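Local coordinates for putative silent information regulator 2 (Leishmania infantum, PDB 5OL0), which catalyses NAD-dependent removal of acetyl groups from protein lysines and probably regulates gene expression as a class I sirtuin, at residues Ala75-Tyr89 with Gly183-Asn195. Residues are numbered along the deposited sequence; the frame is centred on the assembly and turned at random.
Sequences AFSLTLLREKPEIFY and GIVKPNVVFFGEN
Where the helices of the sirtuin small domain meet the zinc-binding module and the peptide-binding loop, an aromatic cluster of Phe76, Phe88 and Phe191 ties helices 78-83 and 85-89 to the chain that leaves strand 185-187 and passes along the bound acetylated peptide. Phe191 is its centre and takes part in two edge-to-face pairs. Its CZ sits 3.4 Å above the plane of the Phe88 ring, over the middle, with the planes at 68°; in turn it receives the edge of Phe76, the planes at 76°. The CA of Phe76 lies over one face of Phe191 in a CH-pi contact, 4.0 Å from the centroid, while Lys186 CD covers the opposite face near the rim, so the ring is sandwiched. The bend at chi4 turns Lys186 NZ to Val189 O and into a 2.8 Å salt bridge with Glu194 OE1. That oxygen also accepts a hydrogen bond from Phe191 N (N-H...O angle 157°) from the other side of the carboxylate plane, helping to hold the type II turn Phe191-Glu194, which Glu194 N closes onto Phe191 O at 2.9 Å.

A single beta bridge pairs Ser77 with Phe192: Phe192 N donates to Phe76 O at 2.7 Å, and Leu78 N gives a weak 3.4 Å return bond to Phe192 O. Farther along, Leu81 and Pro85 pack on Ile184. Tyr89 OH is modelled 2.5 Å from Val185 O, unusually short for a hydrogen bond. With Val190 O bonding the modified side chain and Phe76, Val189 and Phe192 packing on it, the contact backs one wall of the sirtuin acetyl-lysine cleft.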
loop_
_atom_site.group_PDB
_atom_site.type_symbol
_atom_site.label_atom_id
_atom_site.label_comp_id
_atom_site.label_asym_id
_atom_site.label_seq_id
_atom_site.Cartn_x
_atom_site.Cartn_y
_atom_site.Cartn_z
ATOM N N ALA A 75 -16.296 -1.759 7.559
ATOM C CA ALA A 75 -16.790 -1.926 6.206
ATOM C C ALA A 75 -16.022 -3.033 5.483
ATOM O O ALA A 75 -16.566 -3.653 4.550
ATOM C CB ALA A 75 -16.665 -0.617 5.441
ATOM N N PHE A 76 -14.757 -3.247 5.897
ATOM C CA PHE A 76 -13.867 -4.299 5.372
ATOM C C PHE A 76 -13.807 -5.497 6.274
ATOM O O PHE A 76 -12.859 -6.264 6.266
ATOM C CB PHE A 76 -12.474 -3.748 5.080
ATOM C CG PHE A 76 -12.473 -2.682 4.028
ATOM C CD1 PHE A 76 -12.485 -3.009 2.686
ATOM C CD2 PHE A 76 -12.523 -1.351 4.381
ATOM C CE1 PHE A 76 -12.512 -2.010 1.698
ATOM C CE2 PHE A 76 -12.555 -0.350 3.418
ATOM C CZ PHE A 76 -12.541 -0.680 2.067
ATOM N N SER A 77 -14.890 -5.749 6.972
ATOM C CA SER A 77 -14.925 -6.921 7.783
ATOM C C SER A 77 -15.765 -7.947 7.069
ATOM O O SER A 77 -16.821 -7.673 6.520
ATOM C CB SER A 77 -15.415 -6.634 9.199
ATOM O OG SER A 77 -16.778 -6.757 9.250
ATOM N N LEU A 78 -15.219 -9.150 7.058
ATOM C CA LEU A 78 -15.813 -10.261 6.455
ATOM C C LEU A 78 -17.146 -10.618 7.123
ATOM O O LEU A 78 -18.132 -10.975 6.466
ATOM C CB LEU A 78 -14.789 -11.391 6.533
ATOM C CG LEU A 78 -15.091 -12.530 5.593
ATOM C CD1 LEU A 78 -15.117 -12.056 4.158
ATOM C CD2 LEU A 78 -14.012 -13.587 5.812
ATOM N N THR A 79 -17.196 -10.489 8.439
ATOM C CA THR A 79 -18.452 -10.763 9.161
ATOM C C THR A 79 -19.583 -9.738 8.861
ATOM O O THR A 79 -20.736 -10.133 8.603
ATOM C CB THR A 79 -18.205 -11.026 10.693
ATOM O OG1 THR A 79 -19.477 -11.140 11.314
ATOM C CG2 THR A 79 -17.357 -9.915 11.390
ATOM N N LEU A 80 -19.262 -8.446 8.809
ATOM C CA LEU A 80 -20.234 -7.462 8.293
ATOM C C LEU A 80 -20.647 -7.696 6.835
ATOM O O LEU A 80 -21.796 -7.485 6.485
ATOM C CB LEU A 80 -19.730 -6.053 8.437
ATOM C CG LEU A 80 -20.833 -5.011 8.341
ATOM C CD1 LEU A 80 -21.837 -5.184 9.481
ATOM C CD2 LEU A 80 -20.224 -3.619 8.387
ATOM N N LEU A 81 -19.718 -8.122 5.984
ATOM C CA LEU A 81 -20.082 -8.500 4.605
ATOM C C LEU A 81 -21.102 -9.639 4.521
ATOM O O LEU A 81 -22.065 -9.561 3.765
ATOM C CB LEU A 81 -18.835 -8.887 3.789
ATOM C CG LEU A 81 -19.110 -9.117 2.304
ATOM C CD1 LEU A 81 -19.464 -7.809 1.620
ATOM C CD2 LEU A 81 -17.900 -9.798 1.688
ATOM N N ARG A 82 -20.910 -10.689 5.311
ATOM C CA ARG A 82 -21.896 -11.786 5.336
ATOM C C ARG A 82 -23.242 -11.318 5.889
ATOM O O ARG A 82 -24.252 -11.809 5.506
ATOM C CB ARG A 82 -21.428 -12.924 6.181
ATOM C CG ARG A 82 -20.192 -13.572 5.682
ATOM C CD ARG A 82 -20.229 -15.008 6.042
ATOM N NE ARG A 82 -19.156 -15.764 5.422
ATOM C CZ ARG A 82 -17.930 -15.887 5.898
ATOM N NH1 ARG A 82 -17.548 -15.286 7.021
ATOM N NH2 ARG A 82 -17.059 -16.646 5.233
ATOM N N GLU A 83 -23.235 -10.359 6.786
ATOM C CA GLU A 83 -24.450 -9.991 7.486
ATOM C C GLU A 83 -25.240 -8.966 6.712
ATOM O O GLU A 83 -26.459 -9.096 6.582
ATOM C CB GLU A 83 -24.065 -9.439 8.855
ATOM C CG GLU A 83 -25.169 -9.439 9.893
ATOM C CD GLU A 83 -24.639 -9.611 11.303
ATOM O OE1 GLU A 83 -23.400 -9.651 11.478
ATOM O OE2 GLU A 83 -25.468 -9.727 12.234
ATOM N N LYS A 84 -24.535 -7.944 6.219
ATOM C CA LYS A 84 -25.155 -6.793 5.587
ATOM C C LYS A 84 -24.255 -6.314 4.403
ATOM O O LYS A 84 -23.588 -5.258 4.511
ATOM C CB LYS A 84 -25.314 -5.666 6.601
ATOM C CG LYS A 84 -26.205 -5.956 7.796
ATOM C CD LYS A 84 -26.665 -4.635 8.396
ATOM C CE LYS A 84 -27.188 -4.750 9.825
ATOM N NZ LYS A 84 -27.129 -3.401 10.474
ATOM N N PRO A 85 -24.244 -7.080 3.301
ATOM C CA PRO A 85 -23.379 -6.777 2.146
ATOM C C PRO A 85 -23.673 -5.393 1.507
ATOM O O PRO A 85 -22.759 -4.712 1.047
ATOM C CB PRO A 85 -23.590 -7.964 1.198
ATOM C CG PRO A 85 -24.857 -8.637 1.640
ATOM C CD PRO A 85 -25.088 -8.277 3.079
ATOM N N GLU A 86 -24.911 -4.928 1.617
ATOM C CA GLU A 86 -25.260 -3.607 1.154
ATOM C C GLU A 86 -24.292 -2.565 1.677
ATOM O O GLU A 86 -24.017 -1.604 0.983
ATOM C CB GLU A 86 -26.748 -3.266 1.432
ATOM C CG GLU A 86 -27.192 -3.233 2.896
ATOM C CD GLU A 86 -27.607 -4.594 3.495
ATOM O OE1 GLU A 86 -27.296 -5.683 2.919
ATOM O OE2 GLU A 86 -28.254 -4.560 4.576
ATOM N N ILE A 87 -23.701 -2.771 2.859
ATOM C CA ILE A 87 -22.805 -1.754 3.423
ATOM C C ILE A 87 -21.486 -1.670 2.639
ATOM O O ILE A 87 -21.058 -0.594 2.230
ATOM C CB ILE A 87 -22.496 -1.990 4.923
ATOM C CG1 ILE A 87 -23.772 -1.796 5.757
ATOM C CG2 ILE A 87 -21.394 -1.039 5.414
ATOM C CD1 ILE A 87 -23.741 -2.398 7.152
ATOM N N PHE A 88 -20.814 -2.789 2.437
ATOM C CA PHE A 88 -19.565 -2.685 1.675
ATOM C C PHE A 88 -19.901 -2.306 0.216
ATOM O O PHE A 88 -19.215 -1.514 -0.362
ATOM C CB PHE A 88 -18.728 -3.927 1.749
ATOM C CG PHE A 88 -17.705 -4.002 0.659
ATOM C CD1 PHE A 88 -16.507 -3.333 0.786
ATOM C CD2 PHE A 88 -17.976 -4.717 -0.510
ATOM C CE1 PHE A 88 -15.575 -3.391 -0.231
ATOM C CE2 PHE A 88 -17.057 -4.773 -1.542
ATOM C CZ PHE A 88 -15.860 -4.101 -1.398
ATOM N N TYR A 89 -20.958 -2.859 -0.362
ATOM C CA TYR A 89 -21.264 -2.547 -1.751
ATOM C C TYR A 89 -21.550 -1.077 -1.943
ATOM O O TYR A 89 -21.244 -0.522 -2.993
ATOM C CB TYR A 89 -22.424 -3.385 -2.274
ATOM C CG TYR A 89 -21.914 -4.617 -2.942
ATOM C CD1 TYR A 89 -21.299 -5.631 -2.205
ATOM C CD2 TYR A 89 -21.982 -4.752 -4.308
ATOM C CE1 TYR A 89 -20.800 -6.763 -2.824
ATOM C CE2 TYR A 89 -21.496 -5.880 -4.932
ATOM C CZ TYR A 89 -20.909 -6.886 -4.196
ATOM O OH TYR A 89 -20.409 -7.976 -4.862
ATOM N N GLY A 183 -23.270 -17.965 -2.636
ATOM C CA GLY A 183 -22.503 -17.089 -1.777
ATOM C C GLY A 183 -22.382 -15.648 -2.297
ATOM O O GLY A 183 -22.607 -15.346 -3.474
ATOM N N ILE A 184 -22.067 -14.766 -1.377
ATOM C CA ILE A 184 -21.791 -13.376 -1.685
ATOM C C ILE A 184 -20.436 -13.214 -2.376
ATOM O O ILE A 184 -19.413 -13.743 -1.894
ATOM C CB ILE A 184 -21.756 -12.527 -0.410
ATOM C CG1 ILE A 184 -23.180 -12.345 0.143
ATOM C CG2 ILE A 184 -21.159 -11.130 -0.705
ATOM C CD1 ILE A 184 -23.191 -12.104 1.651
ATOM N N VAL A 185 -20.437 -12.483 -3.485
ATOM C CA VAL A 185 -19.212 -12.198 -4.261
ATOM C C VAL A 185 -18.731 -10.806 -3.860
ATOM O O VAL A 185 -19.548 -9.868 -3.534
ATOM C CB VAL A 185 -19.459 -12.343 -5.775
ATOM C CG1 VAL A 185 -18.374 -11.672 -6.635
ATOM C CG2 VAL A 185 -19.551 -13.831 -6.124
ATOM N N LYS A 186 -17.407 -10.677 -3.844
ATOM C CA LYS A 186 -16.763 -9.390 -3.743
ATOM C C LYS A 186 -15.528 -9.359 -4.604
ATOM O O LYS A 186 -14.999 -10.433 -4.981
ATOM C CB LYS A 186 -16.445 -9.035 -2.288
ATOM C CG LYS A 186 -15.526 -10.010 -1.576
ATOM C CD LYS A 186 -14.860 -9.295 -0.404
ATOM C CE LYS A 186 -14.017 -10.283 0.382
ATOM N NZ LYS A 186 -12.814 -10.736 -0.372
ATOM N N PRO A 187 -15.058 -8.137 -4.924
ATOM C CA PRO A 187 -13.712 -8.008 -5.492
ATOM C C PRO A 187 -12.707 -8.633 -4.584
ATOM O O PRO A 187 -12.982 -8.764 -3.356
ATOM C CB PRO A 187 -13.504 -6.511 -5.561
ATOM C CG PRO A 187 -14.861 -5.955 -5.657
ATOM C CD PRO A 187 -15.709 -6.826 -4.768
ATOM N N ASN A 188 -11.579 -9.035 -5.137
ATOM C CA ASN A 188 -10.543 -9.777 -4.398
ATOM C C ASN A 188 -9.726 -8.816 -3.577
ATOM O O ASN A 188 -8.517 -8.727 -3.732
ATOM C CB ASN A 188 -9.652 -10.647 -5.337
ATOM C CG ASN A 188 -10.398 -11.883 -5.882
ATOM O OD1 ASN A 188 -11.521 -12.194 -5.434
ATOM N ND2 ASN A 188 -9.812 -12.568 -6.875
ATOM N N VAL A 189 -10.408 -8.032 -2.758
ATOM C CA VAL A 189 -9.780 -7.287 -1.658
ATOM C C VAL A 189 -9.710 -8.222 -0.473
ATOM O O VAL A 189 -10.655 -8.902 -0.210
ATOM C CB VAL A 189 -10.585 -6.048 -1.284
ATOM C CG1 VAL A 189 -9.982 -5.359 -0.073
ATOM C CG2 VAL A 189 -10.560 -5.093 -2.457
ATOM N N VAL A 190 -8.570 -8.281 0.218
ATOM C CA VAL A 190 -8.465 -9.031 1.459
ATOM C C VAL A 190 -9.223 -8.248 2.562
ATOM O O VAL A 190 -8.910 -7.093 2.865
ATOM C CB VAL A 190 -6.999 -9.298 1.865
ATOM C CG1 VAL A 190 -6.927 -10.149 3.170
ATOM C CG2 VAL A 190 -6.245 -10.023 0.771
ATOM N N PHE A 191 -10.225 -8.881 3.157
ATOM C CA PHE A 191 -10.982 -8.253 4.243
ATOM C C PHE A 191 -10.385 -8.675 5.575
ATOM O O PHE A 191 -9.699 -9.734 5.682
ATOM C CB PHE A 191 -12.454 -8.689 4.195
ATOM C CG PHE A 191 -13.322 -7.858 3.290
ATOM C CD1 PHE A 191 -12.817 -7.247 2.139
ATOM C CD2 PHE A 191 -14.668 -7.678 3.591
ATOM C CE1 PHE A 191 -13.613 -6.492 1.318
ATOM C CE2 PHE A 191 -15.482 -6.945 2.750
ATOM C CZ PHE A 191 -14.958 -6.346 1.621
ATOM N N PHE A 192 -10.666 -7.875 6.602
ATOM C CA PHE A 192 -10.326 -8.296 7.992
ATOM C C PHE A 192 -10.926 -9.688 8.261
ATOM O O PHE A 192 -12.088 -9.941 7.991
ATOM C CB PHE A 192 -10.750 -7.215 9.024
ATOM C CG PHE A 192 -9.976 -5.961 8.901
ATOM C CD1 PHE A 192 -8.689 -5.888 9.421
ATOM C CD2 PHE A 192 -10.472 -4.879 8.207
ATOM C CE1 PHE A 192 -7.900 -4.742 9.263
ATOM C CE2 PHE A 192 -9.696 -3.720 8.032
ATOM C CZ PHE A 192 -8.414 -3.645 8.572
ATOM N N GLY A 193 -10.090 -10.630 8.641
ATOM C CA GLY A 193 -10.532 -11.992 8.855
ATOM C C GLY A 193 -10.291 -12.929 7.687
ATOM O O GLY A 193 -10.590 -14.110 7.776
ATOM N N GLU A 194 -9.708 -12.433 6.603
ATOM C CA GLU A 194 -9.364 -13.283 5.475
ATOM C C GLU A 194 -7.870 -13.544 5.424
ATOM O O GLU A 194 -7.062 -12.770 5.974
ATOM C CB GLU A 194 -9.744 -12.599 4.165
ATOM C CG GLU A 194 -10.797 -13.239 3.320
ATOM C CD GLU A 194 -11.049 -12.431 2.022
ATOM O OE1 GLU A 194 -11.684 -11.317 2.081
ATOM O OE2 GLU A 194 -10.594 -12.899 0.934
ATOM N N ASN A 195 -7.496 -14.567 4.665
ATOM C CA ASN A 195 -6.087 -14.873 4.451
ATOM C C ASN A 195 -5.439 -13.871 3.508
ATOM O O ASN A 195 -6.065 -13.408 2.620
ATOM C CB ASN A 195 -5.916 -16.287 3.882
ATOM C CG ASN A 195 -6.257 -17.343 4.896
ATOM O OD1 ASN A 195 -5.629 -17.445 5.944
ATOM N ND2 ASN A 195 -7.287 -18.100 4.607
HETATM O O HOH W 1 -14.406 -10.266 9.796
#